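Local coordinates for protein DegT/DnrJ/EryC1/StrS aminotransferase (Brucella abortus 2308, PDB 4QGR) that binds pyridoxal 5'-phosphate and probably acts as an aminotransferase of the DegT/DnrJ/EryC1/StrS family, at residues A[115-123]-A[145-156]; A[279-287]-A[296-304]. All coordinates share one frame; numbering follows the deposited sequence.

Interaction 1 (A[115-123]-A[145-156])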
ATOM      1  N   SER A 115      11.820  10.845 -27.609  1.00 16.08           N
ATOM      2  CA  SER A 115      10.784  10.991 -26.622  1.00 15.36           C
ATOM      3  C   SER A 115      10.995  10.119 -25.362  1.00 14.31           C
ATOM      4  O   SER A 115      10.373  10.377 -24.331  1.00 14.21           O
ATOM      5  CB  SER A 115       9.438  10.659 -27.260  1.00 15.84           C
ATOM      6  OG  SER A 115       9.279   9.251 -27.411  1.00 14.94           O
ATOM      7  N   TYR A 116      11.795   9.060 -25.485  1.00 13.12           N
ATOM      8  CA  TYR A 116      12.004   8.064 -24.434  1.00 12.86           C
ATOM      9  C   TYR A 116      10.740   7.298 -24.071  1.00 12.22           C
ATOM     10  O   TYR A 116      10.673   6.636 -23.015  1.00 11.77           O
ATOM     11  CB  TYR A 116      12.615   8.704 -23.170  1.00 13.30           C
ATOM     12  CG  TYR A 116      13.802   9.581 -23.442  1.00 14.76           C
ATOM     13  CD1 TYR A 116      14.831   9.155 -24.273  1.00 15.19           C
ATOM     14  CD2 TYR A 116      13.905  10.866 -22.880  1.00 15.39           C
ATOM     15  CE1 TYR A 116      15.939   9.949 -24.511  1.00 16.26           C
ATOM     16  CE2 TYR A 116      15.017  11.652 -23.113  1.00 16.31           C
ATOM     17  CZ  TYR A 116      16.035  11.183 -23.935  1.00 17.04           C
ATOM     18  OH  TYR A 116      17.142  11.963 -24.215  1.00 18.48           O
ATOM     19  N   ASN A 117       9.750   7.362 -24.962  1.00 11.92           N
ATOM     20  CA  ASN A 117       8.480   6.686 -24.775  1.00 11.80           C
ATOM     21  C   ASN A 117       8.299   5.497 -25.754  1.00 12.07           C
ATOM     22  O   ASN A 117       8.962   5.429 -26.788  1.00 12.35           O
ATOM     23  CB  ASN A 117       7.329   7.704 -24.890  1.00 11.75           C
ATOM     24  CG  ASN A 117       7.208   8.578 -23.657  1.00 11.47           C
ATOM     25  OD1 ASN A 117       7.562   8.145 -22.557  1.00 11.13           O
ATOM     26  ND2 ASN A 117       6.625   9.757 -23.801  1.00 12.38           N
ATOM     27  N   MET A 118       7.408   4.588 -25.402  1.00 12.19           N
ATOM     28  CA  MET A 118       7.223   3.293 -26.118  1.00 13.05           C
ATOM     29  C   MET A 118       7.195   3.460 -27.637  1.00 13.08           C
ATOM     30  O   MET A 118       6.406   4.225 -28.180  1.00 12.96           O
ATOM     31  CB  MET A 118       5.912   2.641 -25.660  1.00 13.81           C
ATOM     32  CG  MET A 118       5.643   1.260 -26.294  1.00 15.13           C
ATOM     33  SD  MET A 118       4.206   0.406 -25.650  1.00 16.18           S
ATOM     34  CE  MET A 118       4.707  -0.040 -23.984  1.00 16.54           C
ATOM     35  N   ASN A 119       8.019   2.663 -28.314  1.00 13.82           N
ATOM     36  CA  ASN A 119       8.135   2.633 -29.759  1.00 14.50           C
ATOM     37  C   ASN A 119       6.907   1.884 -30.320  1.00 14.66           C
ATOM     38  O   ASN A 119       6.665   0.702 -30.016  1.00 13.42           O
ATOM     39  CB  ASN A 119       9.447   1.900 -30.155  1.00 15.72           C
ATOM     40  CG  ASN A 119       9.615   1.711 -31.656  1.00 17.00           C
ATOM     41  OD1 ASN A 119       8.683   1.374 -32.358  1.00 17.18           O
ATOM     42  ND2 ASN A 119      10.840   1.828 -32.127  1.00 18.34           N
ATOM     43  N   VAL A 120       6.126   2.583 -31.109  1.00 15.06           N
ATOM     44  CA  VAL A 120       4.852   2.046 -31.555  1.00 16.28           C
ATOM     45  C   VAL A 120       4.998   0.913 -32.570  1.00 16.30           C
ATOM     46  O   VAL A 120       4.237  -0.080 -32.532  1.00 15.77           O
ATOM     47  CB  VAL A 120       4.018   3.190 -32.115  1.00 17.88           C
ATOM     48  CG1 VAL A 120       2.836   2.657 -32.916  1.00 20.22           C
ATOM     49  CG2 VAL A 120       3.633   4.085 -30.936  1.00 18.35           C
ATOM     50  N   GLU A 121       5.926   1.068 -33.513  1.00 16.39           N
ATOM     51  CA  GLU A 121       6.109   0.045 -34.534  1.00 18.36           C
ATOM     52  C   GLU A 121       6.545  -1.254 -33.898  1.00 16.71           C
ATOM     53  O   GLU A 121       6.095  -2.355 -34.299  1.00 16.83           O
ATOM     54  CB  GLU A 121       7.151   0.450 -35.572  1.00 21.63           C
ATOM     55  CG  GLU A 121       6.677   1.505 -36.558  1.00 24.79           C
ATOM     56  CD  GLU A 121       6.746   2.936 -36.048  1.00 28.43           C
ATOM     57  OE1 GLU A 121       7.316   3.210 -34.951  1.00 29.09           O
ATOM     58  OE2 GLU A 121       6.193   3.805 -36.777  1.00 34.94           O
ATOM     59  N   GLN A 122       7.441  -1.143 -32.931  1.00 15.64           N
ATOM     60  CA  GLN A 122       7.943  -2.331 -32.254  1.00 15.16           C
ATOM     61  C   GLN A 122       6.899  -2.957 -31.338  1.00 14.71           C
ATOM     62  O   GLN A 122       6.859  -4.161 -31.224  1.00 15.45           O
ATOM     63  CB  GLN A 122       9.235  -2.047 -31.497  1.00 15.02           C
ATOM     64  CG  GLN A 122      10.003  -3.345 -31.262  1.00 14.96           C
ATOM     65  CD  GLN A 122      11.151  -3.236 -30.301  1.00 14.64           C
ATOM     66  OE1 GLN A 122      11.111  -2.453 -29.334  1.00 14.32           O
ATOM     67  NE2 GLN A 122      12.150  -4.073 -30.502  1.00 14.87           N
ATOM     68  N   LEU A 123       6.036  -2.154 -30.717  1.00 14.18           N
ATOM     69  CA  LEU A 123       4.884  -2.671 -29.996  1.00 14.17           C
ATOM     70  C   LEU A 123       4.055  -3.603 -30.905  1.00 15.34           C
ATOM     71  O   LEU A 123       3.683  -4.723 -30.515  1.00 15.11           O
ATOM     72  CB  LEU A 123       4.000  -1.532 -29.530  1.00 13.73           C
ATOM     73  CG  LEU A 123       2.636  -1.840 -28.964  1.00 13.57           C
ATOM     74  CD1 LEU A 123       2.744  -2.733 -27.740  1.00 13.40           C
ATOM     75  CD2 LEU A 123       1.772  -0.598 -28.654  1.00 13.66           C
ATOM     76  N   ASP A 145       4.209   7.696 -19.630  1.00 10.30           N
ATOM     77  CA  ASP A 145       4.467   9.052 -20.017  1.00 11.05           C
ATOM     78  C   ASP A 145       5.781   9.460 -19.372  1.00 11.03           C
ATOM     79  O   ASP A 145       5.786  10.076 -18.331  1.00 11.75           O
ATOM     80  CB  ASP A 145       3.363   9.967 -19.532  1.00 10.82           C
ATOM     81  CG  ASP A 145       2.002   9.575 -20.050  1.00 11.06           C
ATOM     82  OD1 ASP A 145       1.904   9.077 -21.203  1.00 11.97           O
ATOM     83  OD2 ASP A 145       1.005   9.775 -19.299  1.00 11.42           O
ATOM     84  N   LEU A 146       6.919   9.070 -19.952  1.00 11.15           N
ATOM     85  CA  LEU A 146       8.173   9.153 -19.207  1.00 11.15           C
ATOM     86  C   LEU A 146       8.599  10.596 -19.033  1.00 10.80           C
ATOM     87  O   LEU A 146       8.555  11.361 -19.956  1.00 11.29           O
ATOM     88  CB  LEU A 146       9.298   8.326 -19.860  1.00 11.40           C
ATOM     89  CG  LEU A 146      10.462   7.968 -18.934  1.00 12.05           C
ATOM     90  CD1 LEU A 146      10.004   7.060 -17.792  1.00 12.99           C
ATOM     91  CD2 LEU A 146      11.610   7.285 -19.658  1.00 12.30           C
ATOM     92  N   PHE A 147       9.032  10.947 -17.839  1.00 11.03           N
ATOM     93  CA  PHE A 147       9.542  12.306 -17.493  1.00 11.06           C
ATOM     94  C   PHE A 147       8.506  13.401 -17.617  1.00 11.77           C
ATOM     95  O   PHE A 147       8.838  14.583 -17.541  1.00 12.06           O
ATOM     96  CB  PHE A 147      10.825  12.695 -18.284  1.00 11.43           C
ATOM     97  CG  PHE A 147      11.956  11.677 -18.174  1.00 11.06           C
ATOM     98  CD1 PHE A 147      12.215  10.988 -16.990  1.00 10.59           C
ATOM     99  CD2 PHE A 147      12.734  11.401 -19.264  1.00 11.22           C
ATOM    100  CE1 PHE A 147      13.263  10.072 -16.905  1.00 10.70           C
ATOM    101  CE2 PHE A 147      13.810  10.473 -19.172  1.00 11.23           C
ATOM    102  CZ  PHE A 147      14.074   9.816 -17.982  1.00 10.50           C
ATOM    103  N   GLY A 148       7.258  12.991 -17.805  1.00 11.41           N
ATOM    104  CA  GLY A 148       6.136  13.963 -17.927  1.00 11.96           C
ATOM    105  C   GLY A 148       5.572  14.165 -19.286  1.00 12.20           C
ATOM    106  O   GLY A 148       4.556  14.881 -19.445  1.00 12.30           O
ATOM    107  N   LEU A 149       6.170  13.509 -20.294  1.00 12.77           N
ATOM    108  CA  LEU A 149       5.813  13.706 -21.687  1.00 13.48           C
ATOM    109  C   LEU A 149       4.844  12.615 -22.139  1.00 13.78           C
ATOM    110  O   LEU A 149       5.162  11.432 -21.993  1.00 12.64           O
ATOM    111  CB  LEU A 149       7.070  13.622 -22.540  1.00 14.88           C
ATOM    112  CG  LEU A 149       6.928  13.826 -24.072  1.00 16.29           C
ATOM    113  CD1 LEU A 149       6.436  15.222 -24.331  1.00 16.89           C
ATOM    114  CD2 LEU A 149       8.268  13.539 -24.758  1.00 16.93           C
ATOM    115  N   ALA A 150       3.679  13.001 -22.701  1.00 13.57           N
ATOM    116  CA  ALA A 150       2.676  12.010 -23.063  1.00 13.93           C
ATOM    117  C   ALA A 150       3.186  11.082 -24.174  1.00 13.41           C
ATOM    118  O   ALA A 150       3.828  11.527 -25.146  1.00 13.31           O
ATOM    119  CB  ALA A 150       1.373  12.661 -23.518  1.00 15.07           C
ATOM    120  N   ALA A 151       2.909   9.803 -24.000  1.00 13.22           N
ATOM    121  CA  ALA A 151       3.196   8.781 -25.018  1.00 13.31           C
ATOM    122  C   ALA A 151       2.274   8.957 -26.241  1.00 14.28           C
ATOM    123  O   ALA A 151       1.337   9.785 -26.243  1.00 13.93           O
ATOM    124  CB  ALA A 151       3.036   7.389 -24.413  1.00 12.93           C
ATOM    125  N   SER A 152       2.495   8.139 -27.260  1.00 14.88           N
ATOM    126  CA  SER A 152       1.802   8.328 -28.537  1.00 16.62           C
ATOM    127  C   SER A 152       0.490   7.597 -28.583  1.00 16.20           C
ATOM    128  O   SER A 152       0.396   6.569 -29.238  1.00 16.12           O
ATOM    129  CB  SER A 152       2.687   7.909 -29.692  1.00 18.75           C
ATOM    130  OG  SER A 152       3.747   8.835 -29.788  1.00 22.83           O
ATOM    131  N   TYR A 153      -0.510   8.100 -27.862  1.00 15.19           N
ATOM    132  CA  TYR A 153      -1.718   7.310 -27.590  1.00 15.47           C
ATOM    133  C   TYR A 153      -2.575   7.016 -28.826  1.00 16.13           C
ATOM    134  O   TYR A 153      -3.242   5.974 -28.841  1.00 16.09           O
ATOM    135  CB  TYR A 153      -2.573   7.940 -26.454  1.00 15.08           C
ATOM    136  CG  TYR A 153      -1.839   7.741 -25.159  1.00 14.47           C
ATOM    137  CD1 TYR A 153      -1.824   6.480 -24.553  1.00 14.65           C
ATOM    138  CD2 TYR A 153      -1.117   8.765 -24.572  1.00 14.46           C
ATOM    139  CE1 TYR A 153      -1.110   6.240 -23.386  1.00 13.77           C
ATOM    140  CE2 TYR A 153      -0.386   8.528 -23.400  1.00 14.26           C
ATOM    141  CZ  TYR A 153      -0.382   7.258 -22.831  1.00 13.92           C
ATOM    142  OH  TYR A 153       0.366   6.943 -21.690  1.00 13.91           O
ATOM    143  N   ASN A 154      -2.553   7.873 -29.836  1.00 16.32           N
ATOM    144  CA  ASN A 154      -3.404   7.572 -31.021  1.00 18.46           C
ATOM    145  C   ASN A 154      -2.899   6.351 -31.739  1.00 17.05           C
ATOM    146  O   ASN A 154      -3.671   5.442 -32.010  1.00 15.90           O
ATOM    147  CB  ASN A 154      -3.507   8.739 -31.967  1.00 21.51           C
ATOM    148  CG  ASN A 154      -4.050   9.964 -31.287  1.00 26.59           C
ATOM    149  OD1 ASN A 154      -4.809   9.884 -30.307  1.00 31.08           O
ATOM    150  ND2 ASN A 154      -3.605  11.108 -31.742  1.00 32.32           N
ATOM    151  N   ARG A 155      -1.598   6.294 -32.011  1.00 16.97           N
ATOM    152  CA  ARG A 155      -1.054   5.123 -32.681  1.00 17.37           C
ATOM    153  C   ARG A 155      -1.096   3.850 -31.798  1.00 16.24           C
ATOM    154  O   ARG A 155      -1.328   2.730 -32.299  1.00 15.65           O
ATOM    155  CB  ARG A 155       0.335   5.412 -33.196  1.00 20.42           C
ATOM    156  CG  ARG A 155       0.310   6.571 -34.201  1.00 24.92           C
ATOM    157  CD  ARG A 155       1.683   6.941 -34.696  1.00 28.83           C
ATOM    158  NE  ARG A 155       2.157   5.875 -35.568  1.00 34.24           N
ATOM    159  CZ  ARG A 155       3.433   5.573 -35.763  1.00 36.48           C
ATOM    160  NH1 ARG A 155       4.390   6.260 -35.154  1.00 37.21           N
ATOM    161  NH2 ARG A 155       3.737   4.566 -36.573  1.00 37.48           N
ATOM    162  N   ILE A 156      -0.847   4.010 -30.497  1.00 14.97           N
ATOM    163  CA  ILE A 156      -0.946   2.887 -29.573  1.00 14.35           C
ATOM    164  C   ILE A 156      -2.368   2.330 -29.501  1.00 14.36           C
ATOM    165  O   ILE A 156      -2.577   1.116 -29.534  1.00 14.64           O
ATOM    166  CB  ILE A 156      -0.424   3.283 -28.164  1.00 13.94           C
ATOM    167  CG1 ILE A 156       1.067   3.561 -28.228  1.00 13.71           C
ATOM    168  CG2 ILE A 156      -0.629   2.160 -27.157  1.00 13.37           C
ATOM    169  CD1 ILE A 156       1.604   4.098 -26.941  1.00 13.64           C
TER
HETATM  170  O   HOH W   1      10.539  11.680 -21.971  1.00 13.03           O
HETATM  171  O   HOH W   2       6.010  10.885 -26.694  1.00 14.47           O
HETATM  172  O   HOH W   3       4.925   6.426 -27.375  1.00 13.32           O
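Asn-117 reaches across to the loop that begins at Asp-145, and the two chain pieces, each a loop running into a helix, pack side by side in the large PLP-binding domain of this fold type I aminotransferase. The loops precede helices 120-133 and 153-163.

Hydrogen bonding centres on the Asn-117 amide, which bridges two points of the facing loop. Its OD1 takes the N-H of Leu-146 at 2.8 Å, in the carbonyl plane and on a lone pair. ND2 donates a hydrogen bond to Leu-149 O at 2.9 Å, meeting that oxygen from well above its carbonyl plane. With both ends engaged, the amide cannot flip without losing these bonds, and a water accepting from ND2 also donates to Ala-150 O. Two further waters join the backbones, one between Ser-115 O and Leu-146 O, the other between Met-118 O and Ser-152 N.

Apolar packing fills both ends. The rings of Tyr-116 and Phe-147 meet obliquely with planes at 78°, Tyr-116 CD2 lying at the Phe-147 edge, 3.7 Å from CE2. Phe-147 N donates to Gln-173, a cofactor-binding residue, while Tyr-116 OH probably hydrogen-bonds Glu-301 OE2. At the helix starts Val-120 splits its methyls: CG2 lies 3.8 Å from Ile-156 CG1, and CG1, anti to the backbone N (chi1 165°), sits over one face of the Arg-155 guanidinium. The side chains of Leu-123 and Ile-156 cross at about a right angle, CD2 against CG2, and Ile-159 extends this patch along helix 153-163.

The charged pair lies on the solvent side of the two helix starts. Glu-121 bends at chi2 (82°) to bring its carboxylate to Arg-155, whose NH2 donates almost straight to Glu-121 OE2 at 2.6 Å, in the guanidinium plane but from above the carboxylate.

Interaction 2 (A[279-287]-A[296-304])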
ATOM      1  N   LYS A 279      20.870  23.433 -26.540  1.00 24.25           N
ATOM      2  CA  LYS A 279      20.663  22.590 -27.696  1.00 26.05           C
ATOM      3  C   LYS A 279      21.888  22.397 -28.599  1.00 26.30           C
ATOM      4  O   LYS A 279      21.971  21.387 -29.307  1.00 25.88           O
ATOM      5  CB  LYS A 279      19.495  23.117 -28.544  1.00 27.43           C
ATOM      6  CG  LYS A 279      19.716  24.467 -29.155  1.00 29.95           C
ATOM      7  CD  LYS A 279      18.426  24.939 -29.810  1.00 33.12           C
ATOM      8  CE  LYS A 279      18.560  26.385 -30.266  1.00 36.00           C
ATOM      9  NZ  LYS A 279      17.277  26.840 -30.878  1.00 38.23           N
ATOM     10  N   ASP A 280      22.818  23.333 -28.570  1.00 26.51           N
ATOM     11  CA  ASP A 280      24.024  23.211 -29.384  1.00 27.96           C
ATOM     12  C   ASP A 280      25.182  22.440 -28.758  1.00 27.86           C
ATOM     13  O   ASP A 280      26.170  22.177 -29.447  1.00 29.39           O
ATOM     14  CB  ASP A 280      24.521  24.600 -29.801  1.00 30.10           C
ATOM     15  CG  ASP A 280      24.902  25.472 -28.629  1.00 30.63           C
ATOM     16  OD1 ASP A 280      24.236  25.469 -27.547  1.00 32.18           O
ATOM     17  OD2 ASP A 280      25.883  26.199 -28.769  1.00 31.97           O
ATOM     18  N   VAL A 281      25.109  22.116 -27.465  1.00 26.65           N
ATOM     19  CA  VAL A 281      26.171  21.363 -26.801  1.00 25.73           C
ATOM     20  C   VAL A 281      25.717  19.985 -26.277  1.00 24.57           C
ATOM     21  O   VAL A 281      26.549  19.116 -26.056  1.00 24.08           O
ATOM     22  CB  VAL A 281      26.810  22.147 -25.633  1.00 26.65           C
ATOM     23  CG1 VAL A 281      27.624  23.321 -26.143  1.00 27.95           C
ATOM     24  CG2 VAL A 281      25.765  22.614 -24.618  1.00 26.84           C
ATOM     25  N   VAL A 282      24.415  19.795 -26.040  1.00 22.81           N
ATOM     26  CA  VAL A 282      23.895  18.503 -25.638  1.00 21.32           C
ATOM     27  C   VAL A 282      22.559  18.259 -26.341  1.00 21.19           C
ATOM     28  O   VAL A 282      21.994  19.164 -26.926  1.00 20.72           O
ATOM     29  CB  VAL A 282      23.677  18.380 -24.104  1.00 20.39           C
ATOM     30  CG1 VAL A 282      25.008  18.395 -23.362  1.00 20.83           C
ATOM     31  CG2 VAL A 282      22.731  19.437 -23.569  1.00 19.90           C
ATOM     32  N   LYS A 283      22.062  17.034 -26.251  1.00 20.60           N
ATOM     33  CA  LYS A 283      20.790  16.701 -26.826  1.00 21.06           C
ATOM     34  C   LYS A 283      19.707  17.049 -25.823  1.00 20.51           C
ATOM     35  O   LYS A 283      19.721  16.561 -24.704  1.00 20.35           O
ATOM     36  CB  LYS A 283      20.773  15.233 -27.218  1.00 22.23           C
ATOM     37  CG  LYS A 283      19.492  14.737 -27.848  1.00 23.42           C
ATOM     38  CD  LYS A 283      19.754  13.406 -28.565  1.00 26.04           C
ATOM     39  CE  LYS A 283      18.558  12.915 -29.350  1.00 27.53           C
ATOM     40  NZ  LYS A 283      17.380  12.854 -28.474  1.00 27.34           N
ATOM     41  N   VAL A 284      18.776  17.899 -26.233  1.00 20.06           N
ATOM     42  CA  VAL A 284      17.776  18.436 -25.316  1.00 19.86           C
ATOM     43  C   VAL A 284      16.403  17.805 -25.596  1.00 19.83           C
ATOM     44  O   VAL A 284      16.112  17.391 -26.714  1.00 19.63           O
ATOM     45  CB  VAL A 284      17.687  19.989 -25.334  1.00 20.06           C
ATOM     46  CG1 VAL A 284      19.010  20.625 -24.920  1.00 20.05           C
ATOM     47  CG2 VAL A 284      17.252  20.522 -26.689  1.00 20.92           C
ATOM     48  N   PRO A 285      15.570  17.719 -24.564  1.00 20.28           N
ATOM     49  CA  PRO A 285      14.237  17.166 -24.711  1.00 20.90           C
ATOM     50  C   PRO A 285      13.262  18.178 -25.344  1.00 22.87           C
ATOM     51  O   PRO A 285      12.557  18.902 -24.661  1.00 22.89           O
ATOM     52  CB  PRO A 285      13.873  16.814 -23.261  1.00 20.60           C
ATOM     53  CG  PRO A 285      14.579  17.867 -22.438  1.00 20.06           C
ATOM     54  CD  PRO A 285      15.886  18.065 -23.150  1.00 20.20           C
ATOM     55  N   GLU A 286      13.186  18.204 -26.657  1.00 27.82           N
ATOM     56  CA  GLU A 286      12.256  19.121 -27.339  1.00 31.13           C
ATOM     57  C   GLU A 286      10.784  18.808 -27.009  1.00 28.91           C
ATOM     58  O   GLU A 286      10.415  17.652 -26.840  1.00 29.51           O
ATOM     59  CB  GLU A 286      12.474  19.075 -28.857  1.00 35.58           C
ATOM     60  CG  GLU A 286      13.789  19.677 -29.288  1.00 39.51           C
ATOM     61  CD  GLU A 286      13.718  21.186 -29.365  1.00 45.80           C
ATOM     62  OE1 GLU A 286      12.758  21.703 -29.992  1.00 52.34           O
ATOM     63  OE2 GLU A 286      14.614  21.863 -28.808  1.00 51.34           O
ATOM     64  N   LEU A 287       9.978  19.853 -26.878  1.00 25.96           N
ATOM     65  CA  LEU A 287       8.563  19.720 -26.620  1.00 26.97           C
ATOM     66  C   LEU A 287       7.890  19.735 -27.967  1.00 26.71           C
ATOM     67  O   LEU A 287       7.932  20.736 -28.652  1.00 26.25           O
ATOM     68  CB  LEU A 287       8.032  20.901 -25.829  1.00 27.76           C
ATOM     69  CG  LEU A 287       7.873  20.772 -24.344  1.00 29.14           C
ATOM     70  CD1 LEU A 287       7.320  22.102 -23.850  1.00 31.13           C
ATOM     71  CD2 LEU A 287       6.959  19.593 -23.965  1.00 28.53           C
ATOM     72  N   ALA A 296       8.536  15.972 -14.932  1.00 12.77           N
ATOM     73  CA  ALA A 296       8.962  15.256 -13.756  1.00 12.40           C
ATOM     74  C   ALA A 296      10.472  15.217 -13.674  1.00 12.44           C
ATOM     75  O   ALA A 296      11.047  15.272 -12.582  1.00 12.99           O
ATOM     76  CB  ALA A 296       8.393  13.867 -13.776  1.00 12.52           C
ATOM     77  N   GLN A 297      11.126  15.095 -14.833  1.00 12.59           N
ATOM     78  CA  GLN A 297      12.575  15.243 -14.951  1.00 12.41           C
ATOM     79  C   GLN A 297      12.879  16.014 -16.236  1.00 12.86           C
ATOM     80  O   GLN A 297      12.113  15.930 -17.229  1.00 12.95           O
ATOM     81  CB  GLN A 297      13.309  13.877 -15.051  1.00 12.78           C
ATOM     82  CG  GLN A 297      12.964  12.926 -13.910  1.00 13.60           C
ATOM     83  CD  GLN A 297      13.462  13.340 -12.559  1.00 14.37           C
ATOM     84  OE1 GLN A 297      14.363  14.170 -12.458  1.00 15.75           O
ATOM     85  NE2 GLN A 297      12.907  12.706 -11.487  1.00 13.95           N
ATOM     86  N   TYR A 298      14.025  16.688 -16.237  1.00 12.68           N
ATOM     87  CA  TYR A 298      14.538  17.409 -17.403  1.00 12.86           C
ATOM     88  C   TYR A 298      15.786  16.636 -17.816  1.00 13.07           C
ATOM     89  O   TYR A 298      16.819  16.702 -17.149  1.00 12.86           O
ATOM     90  CB  TYR A 298      14.853  18.859 -17.092  1.00 13.52           C
ATOM     91  CG  TYR A 298      15.395  19.559 -18.334  1.00 13.55           C
ATOM     92  CD1 TYR A 298      16.763  19.526 -18.631  1.00 14.51           C
ATOM     93  CD2 TYR A 298      14.547  20.102 -19.260  1.00 13.69           C
ATOM     94  CE1 TYR A 298      17.264  20.115 -19.810  1.00 14.74           C
ATOM     95  CE2 TYR A 298      15.039  20.681 -20.447  1.00 14.47           C
ATOM     96  CZ  TYR A 298      16.393  20.653 -20.717  1.00 14.88           C
ATOM     97  OH  TYR A 298      16.903  21.228 -21.875  1.00 16.56           O
ATOM     98  N   SER A 299      15.644  15.824 -18.863  1.00 13.29           N
ATOM     99  CA  SER A 299      16.639  14.840 -19.223  1.00 13.08           C
ATOM    100  C   SER A 299      17.317  15.156 -20.559  1.00 13.82           C
ATOM    101  O   SER A 299      16.638  15.224 -21.606  1.00 14.48           O
ATOM    102  CB  SER A 299      15.997  13.464 -19.280  1.00 13.06           C
ATOM    103  OG  SER A 299      15.502  13.057 -17.990  1.00 12.12           O
ATOM    104  N   ILE A 300      18.641  15.257 -20.502  1.00 14.20           N
ATOM    105  CA  ILE A 300      19.507  15.549 -21.645  1.00 15.51           C
ATOM    106  C   ILE A 300      20.346  14.319 -21.965  1.00 16.12           C
ATOM    107  O   ILE A 300      20.378  13.380 -21.183  1.00 15.65           O
ATOM    108  CB  ILE A 300      20.449  16.737 -21.382  1.00 16.21           C
ATOM    109  CG1 ILE A 300      21.379  16.435 -20.204  1.00 16.40           C
ATOM    110  CG2 ILE A 300      19.600  17.967 -21.151  1.00 15.93           C
ATOM    111  CD1 ILE A 300      22.630  17.244 -20.123  1.00 17.58           C
ATOM    112  N   GLU A 301      21.006  14.320 -23.111  1.00 17.11           N
ATOM    113  CA  GLU A 301      22.056  13.351 -23.376  1.00 18.45           C
ATOM    114  C   GLU A 301      23.331  14.093 -23.685  1.00 18.07           C
ATOM    115  O   GLU A 301      23.316  15.088 -24.383  1.00 19.24           O
ATOM    116  CB  GLU A 301      21.705  12.409 -24.525  1.00 20.21           C
ATOM    117  CG  GLU A 301      20.441  11.607 -24.310  1.00 20.38           C
ATOM    118  CD  GLU A 301      19.945  10.962 -25.591  1.00 22.31           C
ATOM    119  OE1 GLU A 301      20.774  10.518 -26.386  1.00 23.80           O
ATOM    120  OE2 GLU A 301      18.734  10.912 -25.796  1.00 23.10           O
ATOM    121  N   SER A 302      24.443  13.598 -23.178  1.00 18.71           N
ATOM    122  CA  SER A 302      25.732  14.247 -23.351  1.00 19.12           C
ATOM    123  C   SER A 302      26.841  13.267 -23.681  1.00 19.67           C
ATOM    124  O   SER A 302      26.853  12.167 -23.155  1.00 19.48           O
ATOM    125  CB  SER A 302      26.093  14.968 -22.050  1.00 19.34           C
ATOM    126  OG  SER A 302      27.358  15.581 -22.125  1.00 20.09           O
ATOM    127  N   GLU A 303      27.775  13.685 -24.553  1.00 20.60           N
ATOM    128  CA  GLU A 303      29.094  13.037 -24.653  1.00 21.76           C
ATOM    129  C   GLU A 303      29.762  13.149 -23.279  1.00 21.87           C
ATOM    130  O   GLU A 303      29.511  14.119 -22.559  1.00 22.35           O
ATOM    131  CB  GLU A 303      29.982  13.715 -25.709  1.00 22.73           C
ATOM    132  N   ASN A 304      30.598  12.164 -22.928  1.00 22.71           N
ATOM    133  CA  ASN A 304      31.259  12.127 -21.627  0.50 22.66           C
ATOM    134  C   ASN A 304      30.308  12.492 -20.488  1.00 21.78           C
ATOM    135  O   ASN A 304      30.600  13.407 -19.690  1.00 21.89           O
ATOM    136  CB  ASN A 304      32.467  13.049 -21.657  0.50 23.94           C
ATOM    137  CG  ASN A 304      33.448  12.668 -22.752  0.50 25.41           C
ATOM    138  OD1 ASN A 304      33.772  13.474 -23.621  0.50 26.71           O
ATOM    139  ND2 ASN A 304      33.902  11.417 -22.727  0.50 25.83           N
TER
HETATM  140  O   HOH W   4      27.081  16.276 -25.854  1.00 23.07           O
HETATM  141  O   HOH W   5      16.814  14.748 -24.455  1.00 19.77           O
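A single antiparallel bridge ties the loop after helix 247-278 to strand 298-301, with Lys-283 and Glu-301 as a hydrogen-bonded pair. Lys-283 N donates to Glu-301 O at 3.0 Å, and Glu-301 N returns a bond of equal length to Lys-283 O. Their side chains lie alongside each other and point the same way, ending in a long salt bridge of 3.6 Å from Lys-283 NZ to Glu-301 OE2; Asp-114 also pairs with the lysine, and on the glutamate Tyr-116 OH shares OE2 while Arg-352 takes OE1.

Beyond the bridge, Pro-285 lays its CG over one face of the Tyr-298 ring, a CH-pi contact 3.9 Å from the ring centroid. The tyrosine CG stands anti to its own N (chi1 179°), which places the ring beside Val-284 with one face against the proline; Asn-275 bonds its hydroxyl. On the other flank, Val-282 puts CG1 3.8 Å from Ser-302 CB and CG2 near Ile-300 CD1. A water links Val-281 O to Glu-303 N.

Strand 298-301 also pairs antiparallel with strand 353-356, while Val-284 rests on helix 247-278 and Ile-300 packs against Leu-308 of helix 305-314.

In the fold
The two interactions follow one another along the chain, their centres 18 Å apart, yet they touch directly. Tyr-116 OH of interaction 1 lies 2.5 Å from Glu-301 OE2 of interaction 2, a probable hydrogen bond, and Phe-147 CE2 packs 3.3 Å from Ser-299 OG. Phe-147 CB also approaches Gln-297 O at 3.6 Å, so segment 145-156 borders segment 296-304. Interaction 1 is the nearer to the cofactor: the Leu-146 side chain comes within about 5 Å of the bound pyridoxal phosphate, against about 11 Å for that of Ser-299. The chain at Leu-146 and Phe-147 therefore meets the cofactor pocket through Leu-146 and the strand through Phe-147.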